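Local coordinates for biuret hydrolase (Pseudomonas sp., PDB 6C62), which hydrolyses 1-carboxybiuret to urea-1,3-dicarboxylate and ammonia, a step in the bacterial breakdown of the herbicide atrazine, at residues A[34-39]-A[117-122]; A[86-91]-A[121-126]; A[129-134]-A[323-328]; A[379-384]-A[391-396]. All blocks are in the same frame, centred on the assembly; numbering follows the deposited sequence.

How the interactions relate
Interactions 1 and 2 are buried, whereas interactions 3 and 4 are only partly so. Interaction 1 joins the outermost strand 38-41 of the large sheet to its neighbour 113-118 through backbone bonds and one ring contact. The chain leaving that strand carries Asp121 and Glu122 into interaction 2, where two loops meet through a single backbone bond and a phenylalanine. Interaction 3, whose centre lies about 7 Å from that of interaction 2, is carried by a carboxylate, and Glu122 OE2 reaches it by a probable hydrogen bond to His133 NE2. Interaction 4 is a hairpin with a salt bridge, linked to interaction 3 by Glu130 OE2 and Gly380 N.

Interaction 1. Residues A[34-39]-A[117-122]; sequences LINAFT and GLNMDE
Backbone hydrogen bonds join Ala37 and Thr39 to residues 117-119. Asn119 N donates to Ala37 O at 2.8 Å, almost straight (N-H...O angle 170°). Thr39 N donates to Gly117 O, also at 2.8 Å. Gly117 O lies 3.4 Å from Thr39 OG1, a weak pairing that the geometry does not settle; Thr39 OG1 is also hydrogen-bonded to Asn75 ND2. Two CA-H...O contacts accompany the pairing: Leu118 CA lies 3.2 Å from Ala37 O, and Phe38 CA approaches Gly117 O.

This is the antiparallel edge of the large mixed sheet of the amidase fold: strand 38-41, outermost within the chain, pairs with strand 113-118. Phe38 and Leu118 form a non-hydrogen-bonded pair whose CA atoms are 4.3 Å apart. Strand 70-74, which carries Lys74, a charge-relay residue by similarity, flanks 113-118 on its other side.

Among apolar contacts, Leu118 CD2 lies 3.5 Å from the centroid of the Phe38 ring, over one face and 2° off the normal, a CH-pi contact in which the methyl is about equally far from all six ring carbons. Both residues have CG anti to the carbonyl carbon, and their side chains lie side by side, pointing the same way.

Among polar side chains, Thr39 CG2 packs on Asn119 CA at 3.8 Å, its side chain crossing that of Asn119 at about a right angle. Asn36 ND2 and Asn119 ND2 are 3.8 Å apart, with the amide planes 52° apart; Asn36 ND2 bonds to Tyr134 O, while Asn119 ND2 bonds to Gly135 O and Thr137 OG1.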
# COMPACT_ATOMS: atom_id res chain seq x y z
N LEU A 34 2.79 -33.96 -27.25
CA LEU A 34 2.09 -32.97 -28.05
C LEU A 34 1.50 -31.75 -27.24
O LEU A 34 1.66 -30.60 -27.61
CB LEU A 34 0.97 -33.64 -28.79
CG LEU A 34 0.19 -32.76 -29.77
CD1 LEU A 34 1.07 -32.14 -30.84
CD2 LEU A 34 -0.89 -33.63 -30.38
N ILE A 35 0.83 -32.01 -26.13
CA ILE A 35 0.12 -30.94 -25.38
C ILE A 35 1.14 -30.03 -24.70
O ILE A 35 0.96 -28.81 -24.66
CB ILE A 35 -0.85 -31.54 -24.37
CG1 ILE A 35 -1.92 -32.44 -25.06
CG2 ILE A 35 -1.52 -30.45 -23.52
CD1 ILE A 35 -2.61 -31.78 -26.21
N ASN A 36 2.22 -30.61 -24.18
CA ASN A 36 3.29 -29.89 -23.49
C ASN A 36 2.75 -29.05 -22.30
O ASN A 36 3.06 -27.90 -22.15
CB ASN A 36 4.07 -29.01 -24.48
CG ASN A 36 5.36 -28.47 -23.89
OD1 ASN A 36 6.10 -29.22 -23.30
ND2 ASN A 36 5.66 -27.18 -24.11
N ALA A 37 1.90 -29.67 -21.49
CA ALA A 37 1.39 -29.05 -20.26
C ALA A 37 2.35 -29.22 -19.10
O ALA A 37 2.40 -28.32 -18.26
CB ALA A 37 0.04 -29.62 -19.89
N PHE A 38 3.12 -30.30 -19.03
CA PHE A 38 4.01 -30.54 -17.89
C PHE A 38 5.45 -30.09 -18.09
O PHE A 38 6.02 -30.33 -19.13
CB PHE A 38 4.04 -32.03 -17.52
CG PHE A 38 2.87 -32.48 -16.71
CD1 PHE A 38 1.65 -32.69 -17.30
CD2 PHE A 38 3.01 -32.68 -15.35
CE1 PHE A 38 0.54 -33.12 -16.56
CE2 PHE A 38 1.94 -33.10 -14.58
CZ PHE A 38 0.68 -33.32 -15.20
N THR A 39 6.08 -29.48 -17.11
CA THR A 39 7.49 -29.21 -17.13
C THR A 39 8.25 -30.10 -16.19
O THR A 39 9.51 -30.09 -16.25
CB THR A 39 7.83 -27.74 -16.74
OG1 THR A 39 7.21 -27.36 -15.48
CG2 THR A 39 7.33 -26.80 -17.83
N GLY A 117 4.68 -30.36 -12.07
CA GLY A 117 4.67 -28.91 -12.33
C GLY A 117 4.28 -28.64 -13.79
O GLY A 117 4.65 -29.41 -14.68
N LEU A 118 3.55 -27.56 -14.01
CA LEU A 118 2.94 -27.23 -15.29
C LEU A 118 3.47 -25.95 -15.93
O LEU A 118 3.78 -24.95 -15.26
CB LEU A 118 1.41 -27.10 -15.12
CG LEU A 118 0.74 -28.31 -14.52
CD1 LEU A 118 -0.70 -27.97 -14.24
CD2 LEU A 118 0.83 -29.53 -15.42
N ASN A 119 3.48 -25.97 -17.26
CA ASN A 119 4.01 -24.87 -18.09
C ASN A 119 3.17 -23.58 -17.89
O ASN A 119 1.96 -23.65 -17.60
CB ASN A 119 4.01 -25.30 -19.57
CG ASN A 119 4.90 -24.45 -20.46
OD1 ASN A 119 5.90 -23.86 -20.03
ND2 ASN A 119 4.53 -24.40 -21.79
N MET A 120 3.83 -22.43 -18.07
CA MET A 120 3.25 -21.13 -17.90
C MET A 120 4.00 -20.10 -18.72
O MET A 120 5.14 -20.32 -19.09
CB MET A 120 3.21 -20.75 -16.42
CG MET A 120 4.59 -20.77 -15.73
SD MET A 120 4.62 -20.06 -14.07
CE MET A 120 4.58 -18.29 -14.33
N ASP A 121 3.38 -18.96 -18.99
CA ASP A 121 4.13 -17.84 -19.56
C ASP A 121 5.16 -17.41 -18.54
O ASP A 121 4.90 -17.41 -17.32
CB ASP A 121 3.28 -16.63 -19.88
CG ASP A 121 2.40 -16.85 -21.13
OD1 ASP A 121 2.92 -16.93 -22.29
OD2 ASP A 121 1.17 -16.96 -20.94
N GLU A 122 6.34 -17.05 -19.04
CA GLU A 122 7.46 -16.70 -18.14
C GLU A 122 7.08 -15.60 -17.17
O GLU A 122 6.62 -14.56 -17.56
CB GLU A 122 8.69 -16.26 -18.93
CG GLU A 122 9.76 -15.74 -17.99
CD GLU A 122 11.01 -15.25 -18.68
OE1 GLU A 122 11.03 -14.00 -18.98
OE2 GLU A 122 11.98 -16.06 -18.84

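Interaction 2. Residues A[86-91]-A[121-126]; sequences AGSKIN and DEFAYG
Two loops of the amidase fold meet, one following strand 70-74 and the other strand 113-118, with Ala86 and Gly87 set against Glu122 and Phe123. The second loop passes close to the active site: the side chain of Asp121 is about 4 Å from that of Ser150, a charge-relay residue by similarity. Phe123 N donates to Ala86 O at 2.8 Å, with an N-H...O angle of 165°. Gly87 has positive phi, and a side chain there would point into the other loop, tight against Asp121 O and Glu122 CA; glycine permits this close approach. Gly87 O meets Glu122 CB at 3.4 Å. In Glu122, CG is anti to the backbone N (chi1 173°) and the chain runs on extended; Glu122 OE2 lies 3.6 Å from Ser88 CA, and the carboxylate is hydrogen-bonded to Glu325 N and His133 NE2. The Phe123 ring receives Ser88 CB over one face, 3.5 Å above the plane and offset toward the rim. Ser88 OG, also hydrogen-bonded to Leu85 O, accepts from Asn91 N at 3.0 Å, an ST motif. Asn91 ND2 is hydrogen-bonded to Thr84 O, and in the ring plane Asn91 OD1 meets the edge, 3.8 Å from Phe123 CE1.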
# COMPACT_ATOMS: atom_id res chain seq x y z
N ALA A 86 8.83 -20.89 -12.47
CA ALA A 86 7.95 -19.79 -12.86
C ALA A 86 8.10 -19.44 -14.36
O ALA A 86 8.17 -18.28 -14.75
CB ALA A 86 8.20 -18.58 -11.99
N GLY A 87 8.16 -20.49 -15.19
CA GLY A 87 8.25 -20.39 -16.63
C GLY A 87 9.54 -19.79 -17.22
O GLY A 87 9.56 -19.47 -18.41
N SER A 88 10.58 -19.64 -16.38
CA SER A 88 11.75 -18.92 -16.73
C SER A 88 12.92 -19.86 -16.88
O SER A 88 12.92 -21.00 -16.37
CB SER A 88 12.09 -17.88 -15.66
OG SER A 88 12.70 -18.52 -14.51
N LYS A 89 13.92 -19.38 -17.61
CA LYS A 89 15.22 -20.00 -17.52
C LYS A 89 16.11 -19.38 -16.47
O LYS A 89 16.95 -20.09 -15.92
CB LYS A 89 15.88 -20.17 -18.88
CG LYS A 89 16.29 -18.97 -19.61
CD LYS A 89 17.06 -19.42 -20.86
CE LYS A 89 17.66 -18.18 -21.48
NZ LYS A 89 18.00 -18.47 -22.89
N ILE A 90 15.87 -18.10 -16.13
CA ILE A 90 16.58 -17.42 -15.07
C ILE A 90 16.58 -18.17 -13.74
O ILE A 90 17.59 -18.24 -13.07
CB ILE A 90 16.02 -16.00 -14.92
CG1 ILE A 90 16.64 -15.12 -16.00
CG2 ILE A 90 16.42 -15.37 -13.58
CD1 ILE A 90 15.94 -13.82 -16.21
N ASN A 91 15.45 -18.74 -13.35
CA ASN A 91 15.33 -19.43 -12.07
C ASN A 91 16.01 -20.82 -12.04
O ASN A 91 16.08 -21.40 -10.95
CB ASN A 91 13.88 -19.61 -11.65
CG ASN A 91 13.23 -18.31 -11.15
OD1 ASN A 91 13.79 -17.24 -11.32
ND2 ASN A 91 12.03 -18.43 -10.57
N ASP A 121 3.38 -18.96 -18.99
CA ASP A 121 4.13 -17.84 -19.56
C ASP A 121 5.16 -17.41 -18.54
O ASP A 121 4.90 -17.41 -17.32
CB ASP A 121 3.28 -16.63 -19.88
CG ASP A 121 2.40 -16.85 -21.13
OD1 ASP A 121 2.92 -16.93 -22.29
OD2 ASP A 121 1.17 -16.96 -20.94
N GLU A 122 6.34 -17.05 -19.04
CA GLU A 122 7.46 -16.70 -18.14
C GLU A 122 7.08 -15.60 -17.17
O GLU A 122 6.62 -14.56 -17.56
CB GLU A 122 8.69 -16.26 -18.93
CG GLU A 122 9.76 -15.74 -17.99
CD GLU A 122 11.01 -15.25 -18.68
OE1 GLU A 122 11.03 -14.00 -18.98
OE2 GLU A 122 11.98 -16.06 -18.84
N PHE A 123 7.29 -15.86 -15.88
CA PHE A 123 7.05 -14.92 -14.82
C PHE A 123 5.63 -14.44 -14.75
O PHE A 123 5.35 -13.41 -14.15
CB PHE A 123 8.09 -13.76 -14.84
CG PHE A 123 9.50 -14.17 -14.47
CD1 PHE A 123 9.76 -15.03 -13.44
CD2 PHE A 123 10.59 -13.67 -15.18
CE1 PHE A 123 11.07 -15.36 -13.11
CE2 PHE A 123 11.87 -13.99 -14.85
CZ PHE A 123 12.12 -14.85 -13.81
N ALA A 124 4.72 -15.22 -15.35
CA ALA A 124 3.28 -15.00 -15.32
C ALA A 124 2.81 -13.82 -16.17
O ALA A 124 1.65 -13.51 -16.09
CB ALA A 124 2.78 -14.86 -13.89
N TYR A 125 3.64 -13.19 -16.99
CA TYR A 125 3.20 -12.02 -17.79
C TYR A 125 2.80 -12.43 -19.20
O TYR A 125 3.65 -12.52 -20.09
CB TYR A 125 4.31 -10.96 -17.86
CG TYR A 125 3.89 -9.50 -18.14
CD1 TYR A 125 2.55 -9.10 -18.22
CD2 TYR A 125 4.85 -8.50 -18.25
CE1 TYR A 125 2.20 -7.78 -18.45
CE2 TYR A 125 4.50 -7.14 -18.41
CZ TYR A 125 3.17 -6.79 -18.51
OH TYR A 125 2.79 -5.47 -18.75
N GLY A 126 1.55 -12.75 -19.39
CA GLY A 126 1.05 -13.21 -20.73
C GLY A 126 -0.24 -13.96 -20.60
O GLY A 126 -0.54 -14.49 -19.52

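Interaction 3. Residues A[129-134]-A[323-328]; sequences TENTHY and DFEPLS
Glu325 reaches across to Thr132 from the loop before helix 329-336, and its carboxylate is a polar link between two loops of the amidase fold, the other forming an Asx turn at Asn131. Glu325 CB lies 4.2 Å from His133 NE2; the side chain places CG anti to the backbone N (chi1 165°) and then bends at chi2 (63°). Glu325 CD comes within 3.3 Å of Thr132 OG1. Glu325 OE1 accepts from Thr132 N at 2.8 Å through its syn lone pair, in a nearly straight bond with an N-H...O angle of 175°. Glu325 OE2 uses its syn lone pair for the hydroxyl Thr132 OG1, at a short 2.5 Å from which no strength is inferred, and its anti lone pair for Leu327 N of its own loop. Three donors grip the carboxylate and fix its rotation. An alanine in place of Glu325 would probably leave Thr132 N and OG1 and Leu327 N without this acceptor and loosen the hold between turn and loop. The His133 ring, held at NE2 by Glu122, turns its edge to Phe324 C. Asn131 OD1 closes the Asx turn by accepting from His133 N at 2.8 Å, in the plane of its amide carbonyl.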
# COMPACT_ATOMS: atom_id res chain seq x y z
N THR A 129 0.46 -18.66 -22.97
CA THR A 129 1.40 -19.76 -22.69
C THR A 129 2.15 -20.19 -23.96
O THR A 129 2.16 -21.36 -24.34
CB THR A 129 0.72 -20.97 -21.99
OG1 THR A 129 -0.14 -20.48 -20.97
CG2 THR A 129 1.80 -21.89 -21.33
N GLU A 130 2.68 -19.19 -24.65
CA GLU A 130 3.59 -19.37 -25.74
C GLU A 130 4.99 -19.09 -25.21
O GLU A 130 5.53 -17.99 -25.37
CB GLU A 130 3.19 -18.45 -26.90
CG GLU A 130 1.85 -18.89 -27.53
CD GLU A 130 1.34 -17.89 -28.59
OE1 GLU A 130 0.83 -16.76 -28.23
OE2 GLU A 130 1.45 -18.27 -29.78
N ASN A 131 5.55 -20.06 -24.54
CA ASN A 131 6.79 -19.90 -23.81
C ASN A 131 7.96 -20.21 -24.76
O ASN A 131 8.09 -21.37 -25.29
CB ASN A 131 6.76 -20.84 -22.59
CG ASN A 131 7.96 -20.58 -21.65
OD1 ASN A 131 9.15 -20.65 -22.07
ND2 ASN A 131 7.66 -20.27 -20.38
N THR A 132 8.83 -19.24 -24.98
CA THR A 132 9.98 -19.44 -25.87
C THR A 132 10.98 -20.52 -25.35
O THR A 132 11.54 -21.26 -26.13
CB THR A 132 10.72 -18.10 -26.15
OG1 THR A 132 9.82 -17.19 -26.74
CG2 THR A 132 11.95 -18.23 -27.08
N HIS A 133 11.18 -20.64 -24.05
CA HIS A 133 12.19 -21.51 -23.51
C HIS A 133 11.66 -22.96 -23.50
O HIS A 133 12.38 -23.88 -23.88
CB HIS A 133 12.57 -21.15 -22.09
CG HIS A 133 12.75 -19.69 -21.83
ND1 HIS A 133 13.62 -18.90 -22.52
CD2 HIS A 133 12.17 -18.88 -20.90
CE1 HIS A 133 13.57 -17.67 -22.06
NE2 HIS A 133 12.70 -17.63 -21.06
N TYR A 134 10.41 -23.16 -23.04
CA TYR A 134 9.84 -24.46 -22.82
C TYR A 134 8.91 -24.95 -23.93
O TYR A 134 8.44 -26.08 -23.87
CB TYR A 134 9.12 -24.50 -21.44
CG TYR A 134 10.10 -24.27 -20.36
CD1 TYR A 134 11.01 -25.23 -20.01
CD2 TYR A 134 10.19 -23.04 -19.75
CE1 TYR A 134 11.95 -24.98 -18.99
CE2 TYR A 134 11.12 -22.79 -18.79
CZ TYR A 134 12.02 -23.76 -18.43
OH TYR A 134 12.98 -23.47 -17.49
N ASP A 323 18.39 -13.16 -21.18
CA ASP A 323 17.85 -14.40 -20.63
C ASP A 323 16.37 -14.41 -20.33
O ASP A 323 15.83 -15.47 -20.00
CB ASP A 323 18.62 -14.75 -19.41
CG ASP A 323 20.09 -15.16 -19.71
OD1 ASP A 323 20.44 -15.44 -20.89
OD2 ASP A 323 20.88 -15.21 -18.77
N PHE A 324 15.68 -13.27 -20.51
CA PHE A 324 14.23 -13.25 -20.38
C PHE A 324 13.55 -13.79 -21.65
O PHE A 324 14.16 -13.85 -22.72
CB PHE A 324 13.72 -11.81 -20.10
CG PHE A 324 13.98 -11.32 -18.71
CD1 PHE A 324 15.25 -10.99 -18.28
CD2 PHE A 324 12.92 -11.21 -17.79
CE1 PHE A 324 15.46 -10.51 -17.01
CE2 PHE A 324 13.14 -10.70 -16.54
CZ PHE A 324 14.38 -10.37 -16.13
N GLU A 325 12.26 -14.09 -21.52
CA GLU A 325 11.32 -14.36 -22.62
C GLU A 325 11.28 -13.16 -23.57
O GLU A 325 10.86 -12.07 -23.17
CB GLU A 325 9.93 -14.61 -22.00
CG GLU A 325 8.74 -14.56 -22.95
CD GLU A 325 8.84 -15.64 -24.01
OE1 GLU A 325 8.59 -16.81 -23.64
OE2 GLU A 325 9.18 -15.29 -25.18
N PRO A 326 11.75 -13.34 -24.82
CA PRO A 326 11.75 -12.16 -25.77
C PRO A 326 10.38 -11.58 -26.04
O PRO A 326 10.27 -10.41 -26.32
CB PRO A 326 12.45 -12.71 -27.03
CG PRO A 326 13.36 -13.78 -26.46
CD PRO A 326 12.50 -14.48 -25.39
N LEU A 327 9.30 -12.36 -25.89
CA LEU A 327 7.93 -11.80 -26.08
C LEU A 327 7.43 -10.91 -24.97
O LEU A 327 6.41 -10.29 -25.12
CB LEU A 327 6.92 -12.93 -26.28
CG LEU A 327 7.18 -13.72 -27.61
CD1 LEU A 327 6.20 -14.90 -27.75
CD2 LEU A 327 7.11 -12.79 -28.85
N SER A 328 8.08 -10.89 -23.83
CA SER A 328 7.58 -10.04 -22.75
C SER A 328 8.63 -9.18 -22.13
O SER A 328 8.31 -8.32 -21.37
CB SER A 328 6.90 -10.91 -21.68
OG SER A 328 7.84 -11.87 -21.21

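Interaction 4. Residues A[379-384]-A[391-396]; sequences IGTEWI and HPCRPA
Glu382 O accepts from Cys393 N at 2.9 Å, with an N-H...O angle of 174°; the N-H arrives from above the carbonyl plane, 49° out of it. Pro392 CA also approaches this oxygen, at 3.5 Å, as a CA-H...O contact. The bond lies where the antiparallel hairpin of strands 383-386 and 389-392 gives way to helix 393-396, with Pro392 at the N-cap position. Ile384 and His391 form the hydrogen-bonded pair of the hairpin: Ile384 N donates to His391 O, and His391 N to Ile384 O, each at 2.9 Å and almost in line with the acceptor carbonyl.

Glu382 also contributes its side chain. The chain bends at chi2, and Glu382 OE2 lies 3.0 Å from Arg394 NH1, a salt bridge. The oxygen lies in the guanidinium plane at its edge, whereas NH1 meets the carboxylate from above its plane; the carboxylate and guanidinium planes are 57° apart. A glutamine in place of Glu382 would probably leave the charge of Arg394 without this carboxylate mate.

Ile384 packs against helix 393-396: Ile384 CD1 touches Ala396 CB at 3.6 Å, and Ile384 CG2 lies 3.9 Å from Cys393 SG. Thr381 O, 3.5 Å from Cys393 CB, is buried without a hydrogen-bond partner in the model. Polar and apolar contacts therefore act together at this junction: backbone bonds set the strand pairing, Ile384 packs on Cys393 and Ala396, and the ion pair links the residue before strand 383-386 to the first turn of helix 393-396.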
# COMPACT_ATOMS: atom_id res chain seq x y z
N ILE A 379 -1.86 -20.58 -32.49
CA ILE A 379 -0.54 -20.35 -31.98
C ILE A 379 0.21 -19.44 -32.96
O ILE A 379 0.13 -19.66 -34.13
CB ILE A 379 0.19 -21.68 -31.80
CG1 ILE A 379 -0.34 -22.37 -30.53
CG2 ILE A 379 1.73 -21.49 -31.74
CD1 ILE A 379 -0.08 -23.85 -30.48
N GLY A 380 0.89 -18.41 -32.45
CA GLY A 380 1.60 -17.45 -33.30
C GLY A 380 0.82 -16.24 -33.77
O GLY A 380 1.32 -15.44 -34.59
N THR A 381 -0.40 -16.06 -33.24
CA THR A 381 -1.28 -14.94 -33.64
C THR A 381 -0.75 -13.68 -33.01
O THR A 381 -0.51 -13.65 -31.79
CB THR A 381 -2.74 -15.18 -33.24
OG1 THR A 381 -3.22 -16.34 -33.90
CG2 THR A 381 -3.67 -14.04 -33.66
N GLU A 382 -0.53 -12.64 -33.82
CA GLU A 382 -0.12 -11.35 -33.33
C GLU A 382 -1.25 -10.36 -33.05
O GLU A 382 -1.13 -9.54 -32.13
CB GLU A 382 0.88 -10.73 -34.29
CG GLU A 382 2.23 -11.46 -34.26
CD GLU A 382 3.07 -11.06 -33.02
OE1 GLU A 382 3.09 -9.86 -32.65
OE2 GLU A 382 3.66 -11.95 -32.39
N TRP A 383 -2.29 -10.41 -33.90
CA TRP A 383 -3.39 -9.44 -33.86
C TRP A 383 -4.71 -10.17 -33.92
O TRP A 383 -4.82 -11.13 -34.65
CB TRP A 383 -3.33 -8.36 -34.97
CG TRP A 383 -2.20 -7.42 -34.75
CD1 TRP A 383 -2.14 -6.38 -33.85
CD2 TRP A 383 -0.91 -7.48 -35.37
NE1 TRP A 383 -0.88 -5.81 -33.87
CE2 TRP A 383 -0.11 -6.47 -34.80
CE3 TRP A 383 -0.35 -8.32 -36.33
CZ2 TRP A 383 1.24 -6.25 -35.20
CZ3 TRP A 383 0.97 -8.10 -36.74
CH2 TRP A 383 1.76 -7.08 -36.15
N ILE A 384 -5.69 -9.74 -33.11
CA ILE A 384 -7.08 -10.25 -33.23
C ILE A 384 -8.04 -9.13 -33.52
O ILE A 384 -7.72 -7.97 -33.31
CB ILE A 384 -7.52 -10.96 -31.95
CG1 ILE A 384 -7.55 -10.01 -30.74
CG2 ILE A 384 -6.59 -12.16 -31.68
CD1 ILE A 384 -8.32 -10.58 -29.58
N HIS A 391 -6.70 -5.57 -31.97
CA HIS A 391 -5.93 -5.53 -30.73
C HIS A 391 -4.72 -6.45 -30.89
O HIS A 391 -4.84 -7.49 -31.52
CB HIS A 391 -6.75 -6.07 -29.57
CG HIS A 391 -7.99 -5.32 -29.27
ND1 HIS A 391 -8.01 -4.23 -28.43
CD2 HIS A 391 -9.27 -5.51 -29.67
CE1 HIS A 391 -9.25 -3.79 -28.33
NE2 HIS A 391 -10.03 -4.55 -29.07
N PRO A 392 -3.60 -6.13 -30.23
CA PRO A 392 -2.57 -7.16 -30.04
C PRO A 392 -3.20 -8.35 -29.29
O PRO A 392 -3.89 -8.18 -28.27
CB PRO A 392 -1.46 -6.45 -29.25
CG PRO A 392 -2.10 -5.24 -28.60
CD PRO A 392 -3.32 -4.88 -29.48
N CYS A 393 -2.95 -9.55 -29.81
CA CYS A 393 -3.55 -10.77 -29.30
C CYS A 393 -3.24 -11.01 -27.83
O CYS A 393 -4.13 -11.35 -27.08
CB CYS A 393 -2.99 -11.95 -30.09
SG CYS A 393 -3.61 -13.56 -29.56
N ARG A 394 -1.98 -10.92 -27.46
CA ARG A 394 -1.52 -11.31 -26.15
C ARG A 394 -2.21 -10.50 -25.03
O ARG A 394 -2.91 -11.10 -24.27
CB ARG A 394 0.04 -11.41 -26.05
CG ARG A 394 0.54 -12.55 -26.95
CD ARG A 394 2.03 -12.88 -26.83
NE ARG A 394 2.83 -11.79 -27.39
CZ ARG A 394 3.10 -11.65 -28.71
NH1 ARG A 394 2.71 -12.54 -29.65
NH2 ARG A 394 3.79 -10.58 -29.12
N PRO A 395 -2.15 -9.16 -25.04
CA PRO A 395 -2.94 -8.40 -24.01
C PRO A 395 -4.45 -8.53 -24.14
O PRO A 395 -5.18 -8.51 -23.15
CB PRO A 395 -2.54 -6.98 -24.26
CG PRO A 395 -1.17 -7.09 -24.89
CD PRO A 395 -1.24 -8.27 -25.79
N ALA A 396 -4.93 -8.62 -25.36
CA ALA A 396 -6.39 -8.61 -25.61
C ALA A 396 -7.17 -9.73 -24.97
O ALA A 396 -8.37 -9.54 -24.70
CB ALA A 396 -6.69 -8.62 -27.08